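Local coordinates for sister chromatid cohesion protein (Chaetomium thermophilum, PDB 5T8V) that probably loads cohesin onto chromatin, the piece described here being the C-terminal, HEAT-repeat part of a longer protein, at residues Asp1128-Ala1133 and Glu1146-Ile1151; Ser1135-His1140 and Ala1170-Pro1175; His1140-Val1145 and Pro1175-Leu1180; Thr1162-Ile1167 and Ala1201-Ser1206. All coordinates share one frame; numbering follows the deposited sequence.

Overall arrangement
All four contacts lie in the HEAT-repeat part of the cohesin loader, within the region that matches the sister chromatid cohesion C-terminal family. Helix 1139-1154 is common to contacts 1, 2 and 3: contact 1 sets it against helix 1115-1133, contact 2 joins the loop at its start to the loop before helix 1175-1191, and contact 3 continues along those two helices. The centres of contacts 2 and 3 are about 6 Å apart. Contact 4 pairs helix 1163-1169 with helix 1200-1213, its centre about 15 Å from that of contact 1, and begins after contact 1 closes. The segments of contacts 1 and 2 alternate along the chain, so helix 1139-1154 packs on an earlier helix and on a later loop and helix.

Contact 1 of 4, residues Asp1128-Ala1133 and Glu1146-Ile1151; sequences DITRIA and EVLASI
Ile1129 meets Val1147, Leu1148 and Ile1151 where helix 1115-1133 turns back into helix 1139-1154, a helix-to-helix packing of the kind from which HEAT-repeat solenoids are built. The axes of 1128-1133 and 1146-1151 come within 9.9 Å and run in roughly opposed directions, at 132°. The close-packed part is entirely aliphatic and buried. Ile1129 sends its two branches to different places: CG1 lies beside the backbone N, and the extended chi2 (167°) takes CD1 on to Val1147 and Ile1151, while CG2 lies anti to that nitrogen and turns to Leu1148. The CD1 methyl of Ile1129 sits 4.1 Å from CG1 of Val1147 and 4.3 Å from CD1 of Ile1151, the Ile1129 and Val1147 side chains crossing at about a right angle. Leu1148 instead slides past Ile1129 in the opposite direction, although the spacing modelled between their methyl groups is doubtful. Leu1079 of helix 1065-1086 touches both Val1147 and Ile1151, and Ala1144 fills in beside Ile1129 and Ala1133, which helps to bury this side.

The other flank is looser and partly exposed. There Thr1130 offers little more than its hydroxyl. That hydroxyl is already spoken for, being hydrogen-bonded to the carbonyl of Leu1126 one turn back, and toward Leu1148 it makes packing alone. Leu1148 crosses Thr1130 nearly perpendicularly, its CD2 methyl 3.6 Å from Thr1130 OG1 and 4.0 Å from Thr1130 CA.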
loop_
_atom_site.group_PDB
_atom_site.type_symbol
_atom_site.label_atom_id
_atom_site.label_comp_id
_atom_site.label_asym_id
_atom_site.label_seq_id
_atom_site.Cartn_x
_atom_site.Cartn_y
_atom_site.Cartn_z
ATOM N N ASP A 1128 15.480 -39.563 35.442
ATOM C CA ASP A 1128 14.901 -38.549 36.316
ATOM C C ASP A 1128 14.753 -37.217 35.592
ATOM O O ASP A 1128 13.692 -36.580 35.652
ATOM C CB ASP A 1128 15.762 -38.386 37.568
ATOM C CG ASP A 1128 15.917 -39.681 38.338
ATOM O OD1 ASP A 1128 15.044 -39.976 39.180
ATOM O OD2 ASP A 1128 16.907 -40.404 38.097
ATOM N N ILE A 1129 15.804 -36.778 34.895
ATOM C CA ILE A 1129 15.723 -35.493 34.204
ATOM C C ILE A 1129 14.625 -35.537 33.152
ATOM O O ILE A 1129 13.879 -34.567 32.967
ATOM C CB ILE A 1129 17.081 -35.109 33.587
ATOM C CG1 ILE A 1129 18.222 -35.255 34.601
ATOM C CG2 ILE A 1129 17.037 -33.659 33.135
ATOM C CD1 ILE A 1129 19.599 -35.200 33.976
ATOM N N THR A 1130 14.500 -36.668 32.453
ATOM C CA THR A 1130 13.397 -36.846 31.513
ATOM C C THR A 1130 12.056 -36.694 32.221
ATOM O O THR A 1130 11.179 -35.955 31.760
ATOM C CB THR A 1130 13.497 -38.219 30.840
ATOM O OG1 THR A 1130 14.720 -38.306 30.097
ATOM C CG2 THR A 1130 12.317 -38.454 29.895
ATOM N N ARG A 1131 11.880 -37.391 33.347
ATOM C CA ARG A 1131 10.637 -37.279 34.104
ATOM C C ARG A 1131 10.305 -35.823 34.400
ATOM O O ARG A 1131 9.184 -35.366 34.155
ATOM C CB ARG A 1131 10.738 -38.077 35.404
ATOM C CG ARG A 1131 9.490 -37.996 36.281
ATOM C CD ARG A 1131 9.702 -38.656 37.630
ATOM N NE ARG A 1131 10.841 -38.084 38.346
ATOM C CZ ARG A 1131 10.835 -36.897 38.946
ATOM N NH1 ARG A 1131 9.747 -36.134 38.917
ATOM N NH2 ARG A 1131 11.922 -36.465 39.572
ATOM N N ILE A 1132 11.273 -35.074 34.934
ATOM C CA ILE A 1132 11.023 -33.670 35.253
ATOM C C ILE A 1132 10.656 -32.897 33.992
ATOM O O ILE A 1132 9.810 -31.993 34.024
ATOM C CB ILE A 1132 12.246 -33.055 35.961
ATOM C CG1 ILE A 1132 12.464 -33.732 37.317
ATOM C CG2 ILE A 1132 12.061 -31.549 36.149
ATOM C CD1 ILE A 1132 13.764 -33.351 37.999
ATOM N N ALA A 1133 11.279 -33.241 32.862
ATOM C CA ALA A 1133 11.054 -32.479 31.638
ATOM C C ALA A 1133 9.671 -32.731 31.049
ATOM O O ALA A 1133 9.102 -31.837 30.412
ATOM C CB ALA A 1133 12.132 -32.818 30.609
ATOM N N GLU A 1146 16.206 -28.127 29.147
ATOM C CA GLU A 1146 17.405 -27.371 28.806
ATOM C C GLU A 1146 18.658 -28.176 29.110
ATOM O O GLU A 1146 19.694 -27.977 28.464
ATOM C CB GLU A 1146 17.418 -26.042 29.560
ATOM C CG GLU A 1146 18.415 -25.031 29.024
ATOM C CD GLU A 1146 18.253 -23.667 29.665
ATOM O OE1 GLU A 1146 17.317 -23.499 30.475
ATOM O OE2 GLU A 1146 19.060 -22.765 29.360
ATOM N N VAL A 1147 18.584 -29.085 30.084
ATOM C CA VAL A 1147 19.682 -30.019 30.317
ATOM C C VAL A 1147 19.687 -31.120 29.262
ATOM O O VAL A 1147 20.742 -31.470 28.720
ATOM C CB VAL A 1147 19.587 -30.593 31.742
ATOM C CG1 VAL A 1147 20.556 -31.761 31.932
ATOM C CG2 VAL A 1147 19.872 -29.505 32.763
ATOM N N LEU A 1148 18.514 -31.684 28.951
ATOM C CA LEU A 1148 18.461 -32.770 27.973
ATOM C C LEU A 1148 18.901 -32.300 26.594
ATOM O O LEU A 1148 19.530 -33.056 25.847
ATOM C CB LEU A 1148 17.054 -33.359 27.901
ATOM C CG LEU A 1148 16.900 -34.682 28.649
ATOM C CD1 LEU A 1148 17.207 -34.467 30.112
ATOM C CD2 LEU A 1148 15.497 -35.241 28.474
ATOM N N ALA A 1149 18.566 -31.061 26.231
ATOM C CA ALA A 1149 18.995 -30.535 24.941
ATOM C C ALA A 1149 20.511 -30.539 24.837
ATOM O O ALA A 1149 21.068 -30.911 23.800
ATOM C CB ALA A 1149 18.442 -29.126 24.736
ATOM N N SER A 1150 21.198 -30.141 25.909
ATOM C CA SER A 1150 22.655 -30.204 25.920
ATOM C C SER A 1150 23.136 -31.648 25.837
ATOM O O SER A 1150 23.989 -31.987 25.006
ATOM C CB SER A 1150 23.194 -29.526 27.182
ATOM O OG SER A 1150 24.606 -29.605 27.243
ATOM N N ILE A 1151 22.589 -32.517 26.694
ATOM C CA ILE A 1151 22.960 -33.931 26.677
ATOM C C ILE A 1151 22.879 -34.486 25.262
ATOM O O ILE A 1151 23.721 -35.291 24.844
ATOM C CB ILE A 1151 22.063 -34.725 27.648
ATOM C CG1 ILE A 1151 22.401 -34.355 29.097
ATOM C CG2 ILE A 1151 22.211 -36.237 27.423
ATOM C CD1 ILE A 1151 21.464 -34.951 30.128
#

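Contact 2 of 4, residues Ser1135-His1140 and Ala1170-Pro1175; sequences STQDDH and ATSTHP
Gln1137 reaches across to Ser1172 and Thr1173 with an extended side chain, CG anti to the backbone N (chi1 -156°), and presents its amide oxygen to both. The amide of Thr1173 donates its N-H to this oxygen, Thr1173 N to Gln1137 OE1 being 2.8 Å with an angle of 154° at the hydrogen. The donor stands well above the plane of the Gln1137 carboxamide. Thr1173 N thus grips OE1, and the Ser1172 hydroxyl, whose modelled spacing is too short to be taken literally, appears to be a second donor. The Gln1137 and Thr1173 side chains cross at about a right angle. An alanine in place of Gln1137 would probably leave the Thr1173 amide and the Ser1172 hydroxyl without this shared acceptor and open a gap between the two turns.

Next along the chain, His1174 packs its CB 3.7 Å from Gln1137 O and 4.0 Å from Gln1137 CG. Its ring extends to Asp1139, whose OD1 is 3.4 Å from His1174 CE1; carboxylate and ring planes stand 60° apart. On the same turn as Gln1137, Thr1136 OG1 donates to Asp1138 OD1 from above the carboxylate plane, over 3.1 Å, and the same oxygen caps the following helix weakly, at Ala1141 N.

The motif is a pair of helix starts side by side: Asp1138 is the N-cap residue of helix 1139-1154 and His1174 stands in that position for helix 1175-1191. A third helix, 1200-1213, closes in through Tyr1210, which touches Gln1137 and bonds weakly to Ser1172 OG.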
loop_
_atom_site.group_PDB
_atom_site.type_symbol
_atom_site.label_atom_id
_atom_site.label_comp_id
_atom_site.label_asym_id
_atom_site.label_seq_id
_atom_site.Cartn_x
_atom_site.Cartn_y
_atom_site.Cartn_z
ATOM N N SER A 1135 6.817 -33.895 32.765
ATOM C CA SER A 1135 5.761 -33.995 33.765
ATOM C C SER A 1135 4.958 -32.714 33.924
ATOM O O SER A 1135 3.784 -32.778 34.303
ATOM C CB SER A 1135 6.356 -34.378 35.124
ATOM O OG SER A 1135 6.938 -35.669 35.078
ATOM N N THR A 1136 5.555 -31.557 33.650
ATOM C CA THR A 1136 4.871 -30.280 33.772
ATOM C C THR A 1136 5.236 -29.406 32.582
ATOM O O THR A 1136 6.088 -29.756 31.760
ATOM C CB THR A 1136 5.224 -29.568 35.086
ATOM O OG1 THR A 1136 6.640 -29.616 35.296
ATOM C CG2 THR A 1136 4.509 -30.220 36.258
ATOM N N GLN A 1137 4.574 -28.251 32.498
ATOM C CA GLN A 1137 4.767 -27.315 31.398
ATOM C C GLN A 1137 5.235 -25.950 31.891
ATOM O O GLN A 1137 5.036 -24.944 31.202
ATOM C CB GLN A 1137 3.471 -27.182 30.598
ATOM C CG GLN A 1137 3.669 -26.739 29.162
ATOM C CD GLN A 1137 2.498 -27.109 28.276
ATOM O OE1 GLN A 1137 2.678 -27.445 27.107
ATOM N NE2 GLN A 1137 1.289 -27.052 28.827
ATOM N N ASP A 1138 5.857 -25.899 33.065
ATOM C CA ASP A 1138 6.312 -24.655 33.666
ATOM C C ASP A 1138 7.821 -24.502 33.474
ATOM O O ASP A 1138 8.483 -25.323 32.837
ATOM C CB ASP A 1138 5.921 -24.609 35.147
ATOM C CG ASP A 1138 6.222 -25.905 35.872
ATOM O OD1 ASP A 1138 7.173 -26.608 35.469
ATOM O OD2 ASP A 1138 5.500 -26.227 36.840
ATOM N N ASP A 1139 8.370 -23.424 34.041
ATOM C CA ASP A 1139 9.770 -23.083 33.803
ATOM C C ASP A 1139 10.709 -24.177 34.302
ATOM O O ASP A 1139 11.762 -24.420 33.701
ATOM C CB ASP A 1139 10.100 -21.749 34.470
ATOM C CG ASP A 1139 9.468 -20.571 33.760
ATOM O OD1 ASP A 1139 9.468 -20.562 32.510
ATOM O OD2 ASP A 1139 8.967 -19.657 34.450
ATOM N N HIS A 1140 10.356 -24.835 35.406
ATOM C CA HIS A 1140 11.193 -25.910 35.929
ATOM C C HIS A 1140 11.403 -26.994 34.877
ATOM O O HIS A 1140 12.543 -27.383 34.570
ATOM C CB HIS A 1140 10.547 -26.486 37.188
ATOM C CG HIS A 1140 11.470 -27.321 38.014
ATOM N ND1 HIS A 1140 11.118 -28.564 38.496
ATOM C CD2 HIS A 1140 12.732 -27.094 38.445
ATOM C CE1 HIS A 1140 12.125 -29.065 39.189
ATOM N NE2 HIS A 1140 13.117 -28.193 39.173
ATOM N N ALA A 1170 7.987 -30.907 21.527
ATOM C CA ALA A 1170 7.809 -29.915 20.473
ATOM C C ALA A 1170 6.362 -29.457 20.360
ATOM O O ALA A 1170 6.108 -28.372 19.823
ATOM C CB ALA A 1170 8.281 -30.477 19.133
ATOM N N THR A 1171 5.411 -30.252 20.850
ATOM C CA THR A 1171 4.000 -29.893 20.825
ATOM C C THR A 1171 3.555 -29.192 22.103
ATOM O O THR A 1171 2.354 -29.150 22.391
ATOM C CB THR A 1171 3.141 -31.138 20.592
ATOM O OG1 THR A 1171 3.213 -31.996 21.738
ATOM C CG2 THR A 1171 3.617 -31.899 19.361
ATOM N N SER A 1172 4.491 -28.648 22.873
ATOM C CA SER A 1172 4.155 -27.971 24.115
ATOM C C SER A 1172 3.699 -26.543 23.838
ATOM O O SER A 1172 4.108 -25.915 22.857
ATOM C CB SER A 1172 5.358 -27.961 25.059
ATOM O OG SER A 1172 5.033 -27.349 26.292
ATOM N N THR A 1173 2.836 -26.031 24.719
ATOM C CA THR A 1173 2.370 -24.656 24.591
ATOM C C THR A 1173 3.397 -23.657 25.111
ATOM O O THR A 1173 3.470 -22.531 24.605
ATOM C CB THR A 1173 1.041 -24.473 25.329
ATOM O OG1 THR A 1173 1.177 -24.907 26.688
ATOM C CG2 THR A 1173 -0.061 -25.270 24.648
ATOM N N HIS A 1174 4.188 -24.041 26.113
ATOM C CA HIS A 1174 5.274 -23.195 26.589
ATOM C C HIS A 1174 6.241 -22.952 25.433
ATOM O O HIS A 1174 6.897 -23.897 24.975
ATOM C CB HIS A 1174 5.995 -23.845 27.772
ATOM C CG HIS A 1174 6.967 -22.938 28.460
ATOM N ND1 HIS A 1174 8.017 -23.412 29.218
ATOM C CD2 HIS A 1174 7.046 -21.586 28.512
ATOM C CE1 HIS A 1174 8.702 -22.392 29.703
ATOM N NE2 HIS A 1174 8.135 -21.273 29.291
ATOM N N PRO A 1175 6.359 -21.719 24.927
ATOM C CA PRO A 1175 7.181 -21.514 23.720
ATOM C C PRO A 1175 8.626 -21.954 23.878
ATOM O O PRO A 1175 9.224 -22.453 22.918
ATOM C CB PRO A 1175 7.071 -20.000 23.479
ATOM C CG PRO A 1175 5.827 -19.585 24.176
ATOM C CD PRO A 1175 5.720 -20.469 25.374
#

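Contact 3 of 4, residues His1140-Val1145 and Pro1175-Leu1180; sequences HAFLAV and PRISEL
Phe1142 points at the start of helix 1175-1191 and leans its ring on Arg1176. Its CB touches Ile1177 CG1 at 3.9 Å, the latter sitting near the ring plane at one edge. CG, anti to the backbone N (chi1 172°), heads across to the other helix. On one side of the ring, CD1 and CE1 have Arg1176 CB over them, 3.5 Å from Phe1142 CE1, and Arg1176 O comes up beyond the rim near CE1, which also approaches Leu1180 CD2. On the other, CD2 approaches Arg1176 NH2, and CE2 comes 3.4 Å from Arg1176 NE.

Segments 1140-1145 and 1175-1180 run 19° apart with 9.6 Å between axes, near-parallel packing consistent with the HEAT-repeat, all-helical fold. Arg1176, bent at chi2 and chi3, folds back over a single face of the ring: CB gives a CH-pi contact and the guanidinium an off-centre cation-pi contact, the two planes 74° apart. An alanine at Phe1142 would probably leave the Arg1176 guanidinium without its aromatic support and free to swing toward solvent.

At the tip, CZ of Phe1142 meets Arg1176 NE at 3.6 Å. Inward, Val1145 CG1 packs 4.0 Å from Ile1177 CG1, while its CG2 turns to Phe1166 of helix 1163-1169; Leu1169 also touches Val1145.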
loop_
_atom_site.group_PDB
_atom_site.type_symbol
_atom_site.label_atom_id
_atom_site.label_comp_id
_atom_site.label_asym_id
_atom_site.label_seq_id
_atom_site.Cartn_x
_atom_site.Cartn_y
_atom_site.Cartn_z
ATOM N N HIS A 1140 10.356 -24.835 35.406
ATOM C CA HIS A 1140 11.193 -25.910 35.929
ATOM C C HIS A 1140 11.403 -26.994 34.877
ATOM O O HIS A 1140 12.543 -27.383 34.570
ATOM C CB HIS A 1140 10.547 -26.486 37.188
ATOM C CG HIS A 1140 11.470 -27.321 38.014
ATOM N ND1 HIS A 1140 11.118 -28.564 38.496
ATOM C CD2 HIS A 1140 12.732 -27.094 38.445
ATOM C CE1 HIS A 1140 12.125 -29.065 39.189
ATOM N NE2 HIS A 1140 13.117 -28.193 39.173
ATOM N N ALA A 1141 10.306 -27.492 34.307
ATOM C CA ALA A 1141 10.408 -28.427 33.196
ATOM C C ALA A 1141 11.297 -27.865 32.095
ATOM O O ALA A 1141 12.072 -28.604 31.475
ATOM C CB ALA A 1141 9.016 -28.749 32.652
ATOM N N PHE A 1142 11.208 -26.553 31.843
ATOM C CA PHE A 1142 12.068 -25.960 30.824
ATOM C C PHE A 1142 13.537 -26.090 31.196
ATOM O O PHE A 1142 14.390 -26.232 30.314
ATOM C CB PHE A 1142 11.740 -24.490 30.588
ATOM C CG PHE A 1142 12.727 -23.811 29.684
ATOM C CD1 PHE A 1142 12.808 -24.157 28.344
ATOM C CD2 PHE A 1142 13.595 -22.853 30.175
ATOM C CE1 PHE A 1142 13.723 -23.548 27.508
ATOM C CE2 PHE A 1142 14.514 -22.238 29.342
ATOM C CZ PHE A 1142 14.577 -22.588 28.006
ATOM N N LEU A 1143 13.857 -26.010 32.490
ATOM C CA LEU A 1143 15.226 -26.254 32.927
ATOM C C LEU A 1143 15.633 -27.689 32.626
ATOM O O LEU A 1143 16.724 -27.943 32.093
ATOM C CB LEU A 1143 15.358 -25.952 34.421
ATOM C CG LEU A 1143 16.740 -26.155 35.047
ATOM C CD1 LEU A 1143 17.770 -25.241 34.410
ATOM C CD2 LEU A 1143 16.682 -25.924 36.549
ATOM N N ALA A 1144 14.757 -28.646 32.945
ATOM C CA ALA A 1144 15.066 -30.045 32.659
ATOM C C ALA A 1144 15.360 -30.254 31.176
ATOM O O ALA A 1144 16.415 -30.783 30.805
ATOM C CB ALA A 1144 13.914 -30.940 33.114
ATOM N N VAL A 1145 14.432 -29.845 30.305
ATOM C CA VAL A 1145 14.653 -29.993 28.870
ATOM C C VAL A 1145 15.854 -29.184 28.417
ATOM O O VAL A 1145 16.460 -29.502 27.390
ATOM C CB VAL A 1145 13.397 -29.584 28.068
ATOM C CG1 VAL A 1145 13.047 -28.148 28.330
ATOM C CG2 VAL A 1145 13.607 -29.812 26.575
ATOM N N PRO A 1175 6.359 -21.719 24.927
ATOM C CA PRO A 1175 7.181 -21.514 23.720
ATOM C C PRO A 1175 8.626 -21.954 23.878
ATOM O O PRO A 1175 9.224 -22.453 22.918
ATOM C CB PRO A 1175 7.071 -20.000 23.479
ATOM C CG PRO A 1175 5.827 -19.585 24.176
ATOM C CD PRO A 1175 5.720 -20.469 25.374
ATOM N N ARG A 1176 9.206 -21.788 25.068
ATOM C CA ARG A 1176 10.626 -22.079 25.237
ATOM C C ARG A 1176 10.904 -23.577 25.210
ATOM O O ARG A 1176 12.007 -23.993 24.839
ATOM C CB ARG A 1176 11.131 -21.462 26.540
ATOM C CG ARG A 1176 10.771 -19.994 26.693
ATOM C CD ARG A 1176 11.978 -19.151 27.067
ATOM N NE ARG A 1176 12.590 -19.584 28.319
ATOM C CZ ARG A 1176 12.072 -19.362 29.524
ATOM N NH1 ARG A 1176 10.919 -18.717 29.650
ATOM N NH2 ARG A 1176 12.703 -19.792 30.607
ATOM N N ILE A 1177 9.929 -24.400 25.597
ATOM C CA ILE A 1177 10.077 -25.844 25.457
ATOM C C ILE A 1177 9.840 -26.265 24.012
ATOM O O ILE A 1177 10.575 -27.096 23.466
ATOM C CB ILE A 1177 9.122 -26.573 26.423
ATOM C CG1 ILE A 1177 9.498 -26.260 27.876
ATOM C CG2 ILE A 1177 9.145 -28.085 26.168
ATOM C CD1 ILE A 1177 8.545 -26.840 28.911
ATOM N N SER A 1178 8.816 -25.695 23.373
ATOM C CA SER A 1178 8.471 -26.091 22.013
ATOM C C SER A 1178 9.590 -25.753 21.035
ATOM O O SER A 1178 9.926 -26.562 20.162
ATOM C CB SER A 1178 7.168 -25.411 21.594
ATOM O OG SER A 1178 6.839 -25.705 20.246
ATOM N N GLU A 1179 10.180 -24.564 21.160
ATOM C CA GLU A 1179 11.218 -24.153 20.220
ATOM C C GLU A 1179 12.466 -25.018 20.366
ATOM O O GLU A 1179 12.961 -25.586 19.384
ATOM C CB GLU A 1179 11.553 -22.676 20.430
ATOM C CG GLU A 1179 10.402 -21.737 20.096
ATOM C CD GLU A 1179 10.670 -20.304 20.514
ATOM O OE1 GLU A 1179 11.823 -19.995 20.888
ATOM O OE2 GLU A 1179 9.726 -19.487 20.470
ATOM N N LEU A 1180 12.985 -25.134 21.589
ATOM C CA LEU A 1180 14.189 -25.928 21.818
ATOM C C LEU A 1180 13.964 -27.386 21.434
ATOM O O LEU A 1180 14.759 -27.978 20.689
ATOM C CB LEU A 1180 14.608 -25.807 23.285
ATOM C CG LEU A 1180 15.919 -26.471 23.706
ATOM C CD1 LEU A 1180 17.102 -25.890 22.947
ATOM C CD2 LEU A 1180 16.118 -26.315 25.206
#

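Contact 4 of 4, residues Thr1162-Ile1167 and Ala1201-Ser1206; sequences TGVTFI and AKAIQS
Val1164 holds CG1 anti to its backbone N (chi1 171°), and Ser1206 does the same with OG (chi1 178°), which brings the valine methyl up against the serine. CG1 of Val1164 is 3.5 Å from CB of Ser1206 and equally close to its OG. The hydroxyl is bound elsewhere, sharing a hydrogen bond with Thr1168 OG1, which also bonds to the carbonyl of Val1164, so that Thr1168 ties the polar end of Ser1206 to the backbone of the facing helix. The same methyl of Val1164, CG1, lies 3.9 Å from Lys1202 O and 4.1 Å from Ala1203 CA, set close over the helix backbone.

This is the packing of two helices of a HEAT-repeat array, 1163-1169 and 1200-1213; the axes of 1163-1167 and 1201-1206 are 9.1 Å apart and cross at -37°. The small Ala1203 and Ser1206 are consistent with the close approach, the CA atoms of Val1164 and Ala1203 being 5.2 Å apart. One turn on, Ile1167 lays its CG2 methyl 4.2 Å from Ala1203 CB, in the buried part of the interface, whereas Lys1202 lies on the exposed side. Phe1166 faces the other way, meeting Val1145 and Leu1148 of helix 1139-1154.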
loop_
_atom_site.group_PDB
_atom_site.type_symbol
_atom_site.label_atom_id
_atom_site.label_comp_id
_atom_site.label_asym_id
_atom_site.label_seq_id
_atom_site.Cartn_x
_atom_site.Cartn_y
_atom_site.Cartn_z
ATOM N N THR A 1162 16.068 -40.582 23.266
ATOM C CA THR A 1162 15.856 -39.142 23.335
ATOM C C THR A 1162 14.815 -38.660 22.330
ATOM O O THR A 1162 14.056 -37.731 22.617
ATOM C CB THR A 1162 17.192 -38.423 23.105
ATOM O OG1 THR A 1162 18.105 -38.764 24.154
ATOM C CG2 THR A 1162 17.013 -36.926 23.080
ATOM N N GLY A 1163 14.772 -39.281 21.153
ATOM C CA GLY A 1163 13.918 -38.818 20.075
ATOM C C GLY A 1163 12.476 -38.553 20.462
ATOM O O GLY A 1163 11.992 -37.424 20.344
ATOM N N VAL A 1164 11.777 -39.593 20.925
ATOM C CA VAL A 1164 10.350 -39.472 21.212
ATOM C C VAL A 1164 10.094 -38.358 22.217
ATOM O O VAL A 1164 9.078 -37.659 22.141
ATOM C CB VAL A 1164 9.792 -40.819 21.707
ATOM C CG1 VAL A 1164 8.361 -40.664 22.220
ATOM C CG2 VAL A 1164 9.842 -41.852 20.590
ATOM N N THR A 1165 11.006 -38.170 23.171
ATOM C CA THR A 1165 10.801 -37.145 24.188
ATOM C C THR A 1165 10.772 -35.755 23.564
ATOM O O THR A 1165 9.879 -34.953 23.855
ATOM C CB THR A 1165 11.891 -37.235 25.260
ATOM O OG1 THR A 1165 11.773 -38.484 25.955
ATOM C CG2 THR A 1165 11.764 -36.089 26.269
ATOM N N PHE A 1166 11.744 -35.446 22.702
ATOM C CA PHE A 1166 11.781 -34.122 22.086
ATOM C C PHE A 1166 10.661 -33.954 21.066
ATOM O O PHE A 1166 10.067 -32.873 20.964
ATOM C CB PHE A 1166 13.141 -33.877 21.434
ATOM C CG PHE A 1166 14.206 -33.447 22.403
ATOM C CD1 PHE A 1166 14.111 -32.236 23.066
ATOM C CD2 PHE A 1166 15.303 -34.249 22.642
ATOM C CE1 PHE A 1166 15.092 -31.838 23.958
ATOM C CE2 PHE A 1166 16.289 -33.855 23.532
ATOM C CZ PHE A 1166 16.183 -32.650 24.190
ATOM N N ILE A 1167 10.364 -35.004 20.300
ATOM C CA ILE A 1167 9.210 -34.960 19.407
ATOM C C ILE A 1167 7.951 -34.625 20.196
ATOM O O ILE A 1167 7.071 -33.899 19.716
ATOM C CB ILE A 1167 9.067 -36.294 18.651
ATOM C CG1 ILE A 1167 10.296 -36.541 17.771
ATOM C CG2 ILE A 1167 7.802 -36.295 17.796
ATOM C CD1 ILE A 1167 10.345 -37.922 17.145
ATOM N N ALA A 1201 5.054 -44.865 15.714
ATOM C CA ALA A 1201 3.906 -45.194 16.553
ATOM C C ALA A 1201 4.088 -44.652 17.966
ATOM O O ALA A 1201 3.232 -43.921 18.481
ATOM C CB ALA A 1201 3.697 -46.708 16.576
ATOM N N LYS A 1202 5.204 -45.002 18.611
ATOM C CA LYS A 1202 5.455 -44.520 19.965
ATOM C C LYS A 1202 5.484 -42.999 20.020
ATOM O O LYS A 1202 5.132 -42.409 21.048
ATOM C CB LYS A 1202 6.772 -45.089 20.497
ATOM C CG LYS A 1202 6.838 -46.610 20.517
ATOM C CD LYS A 1202 7.579 -47.125 21.747
ATOM C CE LYS A 1202 9.012 -46.610 21.816
ATOM N NZ LYS A 1202 9.716 -47.083 23.042
ATOM N N ALA A 1203 5.897 -42.348 18.931
ATOM C CA ALA A 1203 5.936 -40.889 18.909
ATOM C C ALA A 1203 4.531 -40.305 18.888
ATOM O O ALA A 1203 4.226 -39.368 19.634
ATOM C CB ALA A 1203 6.739 -40.405 17.702
ATOM N N ILE A 1204 3.658 -40.844 18.036
ATOM C CA ILE A 1204 2.282 -40.360 17.976
ATOM C C ILE A 1204 1.580 -40.603 19.306
ATOM O O ILE A 1204 1.012 -39.682 19.909
ATOM C CB ILE A 1204 1.532 -41.027 16.808
ATOM C CG1 ILE A 1204 2.223 -40.691 15.481
ATOM C CG2 ILE A 1204 0.073 -40.578 16.775
ATOM C CD1 ILE A 1204 1.758 -41.530 14.311
ATOM N N GLN A 1205 1.612 -41.849 19.786
ATOM C CA GLN A 1205 1.026 -42.158 21.087
ATOM C C GLN A 1205 1.566 -41.227 22.164
ATOM O O GLN A 1205 0.815 -40.753 23.025
ATOM C CB GLN A 1205 1.308 -43.616 21.453
ATOM C CG GLN A 1205 0.684 -44.630 20.503
ATOM C CD GLN A 1205 1.344 -45.994 20.587
ATOM O OE1 GLN A 1205 2.179 -46.243 21.459
ATOM N NE2 GLN A 1205 0.978 -46.885 19.671
ATOM N N SER A 1206 2.870 -40.945 22.123
ATOM C CA SER A 1206 3.477 -40.068 23.119
ATOM C C SER A 1206 2.906 -38.659 23.031
ATOM O O SER A 1206 2.574 -38.048 24.050
ATOM C CB SER A 1206 4.995 -40.044 22.939
ATOM O OG SER A 1206 5.601 -39.158 23.862
#